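Local coordinates for protein peptide chain release factor 2 (Thermus thermophilus, PDB 2IHR) that directs the termination of translation at the stop codons UGA and UAA and releases the finished peptide from the ribosome, at residues A144-D155 with Q168-L179. Numbering follows the deposited sequence.
Sequences AERQGFQVEVVD and QILVKGENAYGL
With chi1 at -63°, Phe149 sets its CG beside the backbone N and anti to the carbonyl carbon, which swings the ring across to residues 171-179, while Val171, its CG1 anti to N, offers that methyl to the ring: Phe149 CD2 lies 3.6 Å from Val171 CG1. Leu179 CD1 meets the ring edge at CZ, and Gln147 CB sits over the centre of one face, 4.0 Å above the plane, so a large flat hydrocarbon suits this buried corner. Gly173 runs close beside the ring, its CA 3.6 Å from Phe149 CD1; having no side chain, Gly173 lets the backbone come this near. Gly148, with positive phi, is the C' residue of the Schellman motif that ends helix 127-145 and turns the chain into the strand.

From Gln150 onward the strands pair antiparallel. Lys172 N reaches Gln150 O at 2.8 Å, almost straight at 174°, and Gln150 N answers to Lys172 O. On the face carrying Glu152, Leu170 and Lys172, the extended lysine lies diagonally across to the glutamate, whose chain is bent at chi2; NZ forms a salt bridge to OE1 (3.1 Å), though its hydrogen bonds to both carboxylate oxygens are weak. Leu274 of helix 268-294 packs on this face, against Glu152 and Leu170, and also touches Val154. The other face is apolar, with beta-branched Val151 CG1 against Ile169 CD1 at 4.0 Å.

Farther along, Gln168 O takes Asp155 N at 3.2 Å and, weakly, Val154 N. Two residues opposite one make a classic beta bulge in the hairpin of strands 150-158 and 164-172, at the margin of the mixed sheet.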
ATOM      1  N   ALA A 144       1.216  -8.782  -6.808  1.00 67.74           N
ATOM      2  CA  ALA A 144       2.253  -7.966  -7.416  1.00 69.28           C
ATOM      3  C   ALA A 144       2.456  -8.440  -8.860  1.00 68.77           C
ATOM      4  O   ALA A 144       2.447  -7.661  -9.803  1.00 62.87           O
ATOM      5  CB  ALA A 144       3.543  -8.115  -6.611  1.00 64.67           C
ATOM      6  N   GLU A 145       2.632  -9.742  -8.989  1.00 74.32           N
ATOM      7  CA  GLU A 145       2.820 -10.434 -10.251  1.00 80.64           C
ATOM      8  C   GLU A 145       1.885  -9.842 -11.308  1.00 80.54           C
ATOM      9  O   GLU A 145       2.337  -9.281 -12.300  1.00 84.68           O
ATOM     10  CB  GLU A 145       2.486 -11.917 -10.016  1.00 77.32           C
ATOM     11  CG  GLU A 145       3.204 -12.967 -10.834  1.00 83.85           C
ATOM     12  CD  GLU A 145       3.210 -14.342 -10.115  1.00 98.67           C
ATOM     13  OE1 GLU A 145       3.828 -14.453  -9.006  1.00 91.31           O
ATOM     14  OE2 GLU A 145       2.594 -15.305 -10.654  1.00 99.12           O
ATOM     15  N   ARG A 146       0.580  -9.960 -11.073  1.00 68.48           N
ATOM     16  CA  ARG A 146      -0.428  -9.479 -12.001  1.00 66.34           C
ATOM     17  C   ARG A 146      -0.604  -7.969 -12.084  1.00 65.61           C
ATOM     18  O   ARG A 146      -1.496  -7.455 -12.767  1.00 62.02           O
ATOM     19  CB  ARG A 146      -1.783 -10.165 -11.717  1.00 71.76           C
ATOM     20  CG  ARG A 146      -2.340 -10.040 -10.291  1.00 72.59           C
ATOM     21  CD  ARG A 146      -3.774 -10.614 -10.170  1.00 65.85           C
ATOM     22  NE  ARG A 146      -3.840 -12.081 -10.051  1.00 53.07           N
ATOM     23  CZ  ARG A 146      -4.928 -12.794 -10.374  1.00 55.05           C
ATOM     24  NH1 ARG A 146      -6.014 -12.183 -10.838  1.00 33.68           N
ATOM     25  NH2 ARG A 146      -4.968 -14.111 -10.205  1.00 51.84           N
ATOM     26  N   GLN A 147       0.272  -7.233 -11.435  1.00 79.57           N
ATOM     27  CA  GLN A 147       0.122  -5.795 -11.483  1.00 82.73           C
ATOM     28  C   GLN A 147       1.341  -5.137 -12.134  1.00 83.70           C
ATOM     29  O   GLN A 147       1.379  -3.930 -12.359  1.00 83.55           O
ATOM     30  CB  GLN A 147      -0.096  -5.284 -10.059  1.00 59.85           C
ATOM     31  CG  GLN A 147      -1.061  -4.147  -9.975  1.00 57.42           C
ATOM     32  CD  GLN A 147      -2.471  -4.604 -10.181  1.00 56.77           C
ATOM     33  OE1 GLN A 147      -3.403  -3.797 -10.328  1.00 63.36           O
ATOM     34  NE2 GLN A 147      -2.651  -5.922 -10.178  1.00 55.89           N
ATOM     35  N   GLY A 148       2.329  -5.958 -12.454  1.00 84.72           N
ATOM     36  CA  GLY A 148       3.542  -5.449 -13.048  1.00 84.48           C
ATOM     37  C   GLY A 148       4.444  -4.818 -12.006  1.00 85.47           C
ATOM     38  O   GLY A 148       5.023  -3.763 -12.236  1.00 84.55           O
ATOM     39  N   PHE A 149       4.552  -5.449 -10.845  1.00 82.16           N
ATOM     40  CA  PHE A 149       5.413  -4.932  -9.795  1.00 76.91           C
ATOM     41  C   PHE A 149       6.469  -5.989  -9.560  1.00 73.93           C
ATOM     42  O   PHE A 149       6.233  -7.170  -9.780  1.00 68.82           O
ATOM     43  CB  PHE A 149       4.662  -4.692  -8.479  1.00 65.25           C
ATOM     44  CG  PHE A 149       3.568  -3.657  -8.554  1.00 63.83           C
ATOM     45  CD1 PHE A 149       3.516  -2.729  -9.599  1.00 62.76           C
ATOM     46  CD2 PHE A 149       2.629  -3.557  -7.516  1.00 66.65           C
ATOM     47  CE1 PHE A 149       2.535  -1.685  -9.602  1.00 63.04           C
ATOM     48  CE2 PHE A 149       1.649  -2.535  -7.502  1.00 58.89           C
ATOM     49  CZ  PHE A 149       1.601  -1.593  -8.539  1.00 64.82           C
ATOM     50  N   GLN A 150       7.637  -5.554  -9.110  1.00 73.90           N
ATOM     51  CA  GLN A 150       8.741  -6.457  -8.829  1.00 76.43           C
ATOM     52  C   GLN A 150       8.754  -6.739  -7.334  1.00 69.55           C
ATOM     53  O   GLN A 150       8.522  -5.856  -6.495  1.00 66.19           O
ATOM     54  CB  GLN A 150      10.068  -5.824  -9.270  1.00108.47           C
ATOM     55  CG  GLN A 150      10.097  -5.451 -10.736  1.00125.83           C
ATOM     56  CD  GLN A 150       9.937  -6.658 -11.628  1.00140.34           C
ATOM     57  OE1 GLN A 150      10.883  -7.418 -11.833  1.00153.79           O
ATOM     58  NE2 GLN A 150       8.729  -6.857 -12.152  1.00148.02           N
ATOM     59  N   VAL A 151       9.031  -7.984  -7.012  1.00 67.35           N
ATOM     60  CA  VAL A 151       9.043  -8.390  -5.636  1.00 67.59           C
ATOM     61  C   VAL A 151      10.452  -8.834  -5.235  1.00 72.10           C
ATOM     62  O   VAL A 151      11.087  -9.642  -5.923  1.00 71.31           O
ATOM     63  CB  VAL A 151       7.989  -9.557  -5.397  1.00 60.67           C
ATOM     64  CG1 VAL A 151       7.989 -10.017  -3.927  1.00 56.88           C
ATOM     65  CG2 VAL A 151       6.598  -9.089  -5.785  1.00 57.92           C
ATOM     66  N   GLU A 152      10.915  -8.291  -4.106  1.00 78.46           N
ATOM     67  CA  GLU A 152      12.220  -8.595  -3.536  1.00 76.98           C
ATOM     68  C   GLU A 152      11.997  -9.220  -2.169  1.00 74.63           C
ATOM     69  O   GLU A 152      11.621  -8.538  -1.222  1.00 78.05           O
ATOM     70  CB  GLU A 152      13.007  -7.307  -3.375  1.00 77.41           C
ATOM     71  CG  GLU A 152      14.380  -7.339  -3.952  1.00 89.27           C
ATOM     72  CD  GLU A 152      14.729  -6.041  -4.650  1.00101.04           C
ATOM     73  OE1 GLU A 152      14.194  -5.814  -5.759  1.00101.26           O
ATOM     74  OE2 GLU A 152      15.529  -5.247  -4.090  1.00109.18           O
ATOM     75  N   VAL A 153      12.196 -10.520  -2.047  1.00 71.92           N
ATOM     76  CA  VAL A 153      12.001 -11.125  -0.746  1.00 69.36           C
ATOM     77  C   VAL A 153      13.124 -10.684   0.173  1.00 71.88           C
ATOM     78  O   VAL A 153      14.218 -11.245   0.142  1.00 78.77           O
ATOM     79  CB  VAL A 153      12.044 -12.639  -0.799  1.00 61.64           C
ATOM     80  CG1 VAL A 153      11.908 -13.216   0.663  1.00 59.21           C
ATOM     81  CG2 VAL A 153      10.982 -13.143  -1.748  1.00 46.18           C
ATOM     82  N   VAL A 154      12.861  -9.681   0.992  1.00 68.14           N
ATOM     83  CA  VAL A 154      13.885  -9.207   1.896  1.00 68.74           C
ATOM     84  C   VAL A 154      14.308 -10.319   2.824  1.00 68.73           C
ATOM     85  O   VAL A 154      15.483 -10.548   3.039  1.00 72.40           O
ATOM     86  CB  VAL A 154      13.388  -8.034   2.724  1.00 69.69           C
ATOM     87  CG1 VAL A 154      14.375  -7.748   3.828  1.00 60.48           C
ATOM     88  CG2 VAL A 154      13.196  -6.802   1.823  1.00 59.44           C
ATOM     89  N   ASP A 155      13.354 -11.049   3.362  1.00 70.98           N
ATOM     90  CA  ASP A 155      13.719 -12.109   4.290  1.00 75.19           C
ATOM     91  C   ASP A 155      12.555 -13.078   4.382  1.00 76.74           C
ATOM     92  O   ASP A 155      11.426 -12.702   4.162  1.00 73.65           O
ATOM     93  CB  ASP A 155      14.042 -11.486   5.670  1.00 83.98           C
ATOM     94  CG  ASP A 155      14.741 -12.465   6.624  1.00 86.33           C
ATOM     95  OD1 ASP A 155      15.506 -13.331   6.153  1.00 88.99           O
ATOM     96  OD2 ASP A 155      14.546 -12.358   7.851  1.00 82.23           O
ATOM     97  N   GLN A 168       9.065 -10.879   4.780  1.00 64.45           N
ATOM     98  CA  GLN A 168       9.064  -9.439   4.518  1.00 62.82           C
ATOM     99  C   GLN A 168       9.532  -9.130   3.097  1.00 61.81           C
ATOM    100  O   GLN A 168      10.659  -9.422   2.721  1.00 57.17           O
ATOM    101  CB  GLN A 168       9.957  -8.707   5.506  1.00 59.53           C
ATOM    102  CG  GLN A 168      10.091  -7.251   5.150  1.00 73.41           C
ATOM    103  CD  GLN A 168      10.952  -6.530   6.117  1.00 78.58           C
ATOM    104  OE1 GLN A 168      12.179  -6.712   6.139  1.00 77.95           O
ATOM    105  NE2 GLN A 168      10.322  -5.715   6.958  1.00 81.60           N
ATOM    106  N   ILE A 169       8.646  -8.512   2.323  1.00 67.07           N
ATOM    107  CA  ILE A 169       8.942  -8.194   0.943  1.00 61.05           C
ATOM    108  C   ILE A 169       8.916  -6.717   0.579  1.00 64.00           C
ATOM    109  O   ILE A 169       8.403  -5.866   1.318  1.00 61.49           O
ATOM    110  CB  ILE A 169       8.000  -8.938   0.011  1.00 52.17           C
ATOM    111  CG1 ILE A 169       6.571  -8.382   0.135  1.00 49.85           C
ATOM    112  CG2 ILE A 169       8.041 -10.414   0.354  1.00 51.06           C
ATOM    113  CD1 ILE A 169       5.559  -8.904  -0.963  1.00 46.78           C
ATOM    114  N   LEU A 170       9.498  -6.439  -0.586  1.00 62.36           N
ATOM    115  CA  LEU A 170       9.605  -5.099  -1.119  1.00 62.43           C
ATOM    116  C   LEU A 170       8.953  -5.201  -2.473  1.00 68.76           C
ATOM    117  O   LEU A 170       9.410  -5.970  -3.352  1.00 66.51           O
ATOM    118  CB  LEU A 170      11.075  -4.727  -1.255  1.00 60.45           C
ATOM    119  CG  LEU A 170      11.437  -3.350  -1.810  1.00 57.84           C
ATOM    120  CD1 LEU A 170      10.809  -2.280  -1.004  1.00 51.33           C
ATOM    121  CD2 LEU A 170      12.930  -3.228  -1.810  1.00 58.59           C
ATOM    122  N   VAL A 171       7.865  -4.442  -2.624  1.00 65.27           N
ATOM    123  CA  VAL A 171       7.071  -4.450  -3.836  1.00 64.62           C
ATOM    124  C   VAL A 171       7.331  -3.143  -4.523  1.00 64.80           C
ATOM    125  O   VAL A 171       6.934  -2.081  -4.035  1.00 58.85           O
ATOM    126  CB  VAL A 171       5.541  -4.633  -3.488  1.00 66.87           C
ATOM    127  CG1 VAL A 171       4.649  -4.538  -4.757  1.00 64.92           C
ATOM    128  CG2 VAL A 171       5.345  -5.986  -2.819  1.00 58.64           C
ATOM    129  N   LYS A 172       7.979  -3.241  -5.678  1.00 73.74           N
ATOM    130  CA  LYS A 172       8.363  -2.071  -6.459  1.00 74.32           C
ATOM    131  C   LYS A 172       7.484  -1.803  -7.681  1.00 75.58           C
ATOM    132  O   LYS A 172       7.358  -2.633  -8.581  1.00 74.61           O
ATOM    133  CB  LYS A 172       9.821  -2.236  -6.873  1.00 90.04           C
ATOM    134  CG  LYS A 172      10.774  -2.616  -5.725  1.00 88.31           C
ATOM    135  CD  LYS A 172      12.111  -2.982  -6.302  1.00104.35           C
ATOM    136  CE  LYS A 172      13.218  -2.805  -5.288  1.00115.02           C
ATOM    137  NZ  LYS A 172      14.574  -2.701  -5.939  1.00118.41           N
ATOM    138  N   GLY A 173       6.881  -0.620  -7.693  1.00 61.84           N
ATOM    139  CA  GLY A 173       5.997  -0.218  -8.772  1.00 66.00           C
ATOM    140  C   GLY A 173       5.256   1.027  -8.309  1.00 71.23           C
ATOM    141  O   GLY A 173       5.241   1.345  -7.116  1.00 72.48           O
ATOM    142  N   GLU A 174       4.635   1.731  -9.255  1.00 78.47           N
ATOM    143  CA  GLU A 174       3.914   2.958  -8.957  1.00 79.32           C
ATOM    144  C   GLU A 174       2.753   2.716  -8.018  1.00 71.65           C
ATOM    145  O   GLU A 174       1.905   1.863  -8.262  1.00 71.92           O
ATOM    146  CB  GLU A 174       3.455   3.626 -10.269  1.00144.16           C
ATOM    147  CG  GLU A 174       1.972   3.964 -10.403  1.00174.94           C
ATOM    148  CD  GLU A 174       1.105   2.742 -10.650  1.00190.82           C
ATOM    149  OE1 GLU A 174       1.520   1.875 -11.450  1.00202.87           O
ATOM    150  OE2 GLU A 174       0.007   2.653 -10.055  1.00196.63           O
ATOM    151  N   ASN A 175       2.738   3.452  -6.914  1.00 84.00           N
ATOM    152  CA  ASN A 175       1.659   3.325  -5.948  1.00 82.62           C
ATOM    153  C   ASN A 175       1.563   1.970  -5.305  1.00 81.84           C
ATOM    154  O   ASN A 175       0.460   1.530  -4.978  1.00 80.50           O
ATOM    155  CB  ASN A 175       0.329   3.609  -6.607  1.00 80.24           C
ATOM    156  CG  ASN A 175       0.213   5.024  -7.068  1.00 79.58           C
ATOM    157  OD1 ASN A 175       0.337   5.964  -6.265  1.00 76.92           O
ATOM    158  ND2 ASN A 175      -0.035   5.201  -8.360  1.00 77.67           N
ATOM    159  N   ALA A 176       2.705   1.302  -5.149  1.00 73.54           N
ATOM    160  CA  ALA A 176       2.720   0.006  -4.506  1.00 67.60           C
ATOM    161  C   ALA A 176       2.205   0.257  -3.079  1.00 67.12           C
ATOM    162  O   ALA A 176       1.209  -0.327  -2.664  1.00 68.55           O
ATOM    163  CB  ALA A 176       4.125  -0.543  -4.493  1.00 56.74           C
ATOM    164  N   TYR A 177       2.853   1.158  -2.345  1.00 64.67           N
ATOM    165  CA  TYR A 177       2.420   1.478  -0.996  1.00 61.19           C
ATOM    166  C   TYR A 177       0.931   1.809  -0.907  1.00 61.11           C
ATOM    167  O   TYR A 177       0.162   1.166  -0.183  1.00 63.05           O
ATOM    168  CB  TYR A 177       3.178   2.665  -0.462  1.00 60.52           C
ATOM    169  CG  TYR A 177       2.719   2.964   0.933  1.00 54.59           C
ATOM    170  CD1 TYR A 177       2.807   1.985   1.914  1.00 53.01           C
ATOM    171  CD2 TYR A 177       2.074   4.166   1.249  1.00 56.13           C
ATOM    172  CE1 TYR A 177       2.250   2.178   3.176  1.00 50.25           C
ATOM    173  CE2 TYR A 177       1.508   4.363   2.516  1.00 53.59           C
ATOM    174  CZ  TYR A 177       1.597   3.357   3.460  1.00 50.61           C
ATOM    175  OH  TYR A 177       0.980   3.470   4.672  1.00 57.28           O
ATOM    176  N   GLY A 178       0.528   2.847  -1.623  1.00 63.30           N
ATOM    177  CA  GLY A 178      -0.876   3.243  -1.620  1.00 64.86           C
ATOM    178  C   GLY A 178      -1.890   2.110  -1.766  1.00 64.50           C
ATOM    179  O   GLY A 178      -2.776   1.947  -0.918  1.00 60.22           O
ATOM    180  N   LEU A 179      -1.779   1.346  -2.854  1.00 58.95           N
ATOM    181  CA  LEU A 179      -2.667   0.213  -3.118  1.00 59.50           C
ATOM    182  C   LEU A 179      -2.652  -0.825  -2.013  1.00 56.85           C
ATOM    183  O   LEU A 179      -3.698  -1.257  -1.563  1.00 52.71           O
ATOM    184  CB  LEU A 179      -2.278  -0.489  -4.419  1.00 57.65           C
ATOM    185  CG  LEU A 179      -2.435   0.410  -5.644  1.00 60.22           C
ATOM    186  CD1 LEU A 179      -1.924  -0.329  -6.875  1.00 58.62           C
ATOM    187  CD2 LEU A 179      -3.895   0.807  -5.819  1.00 56.46           C
TER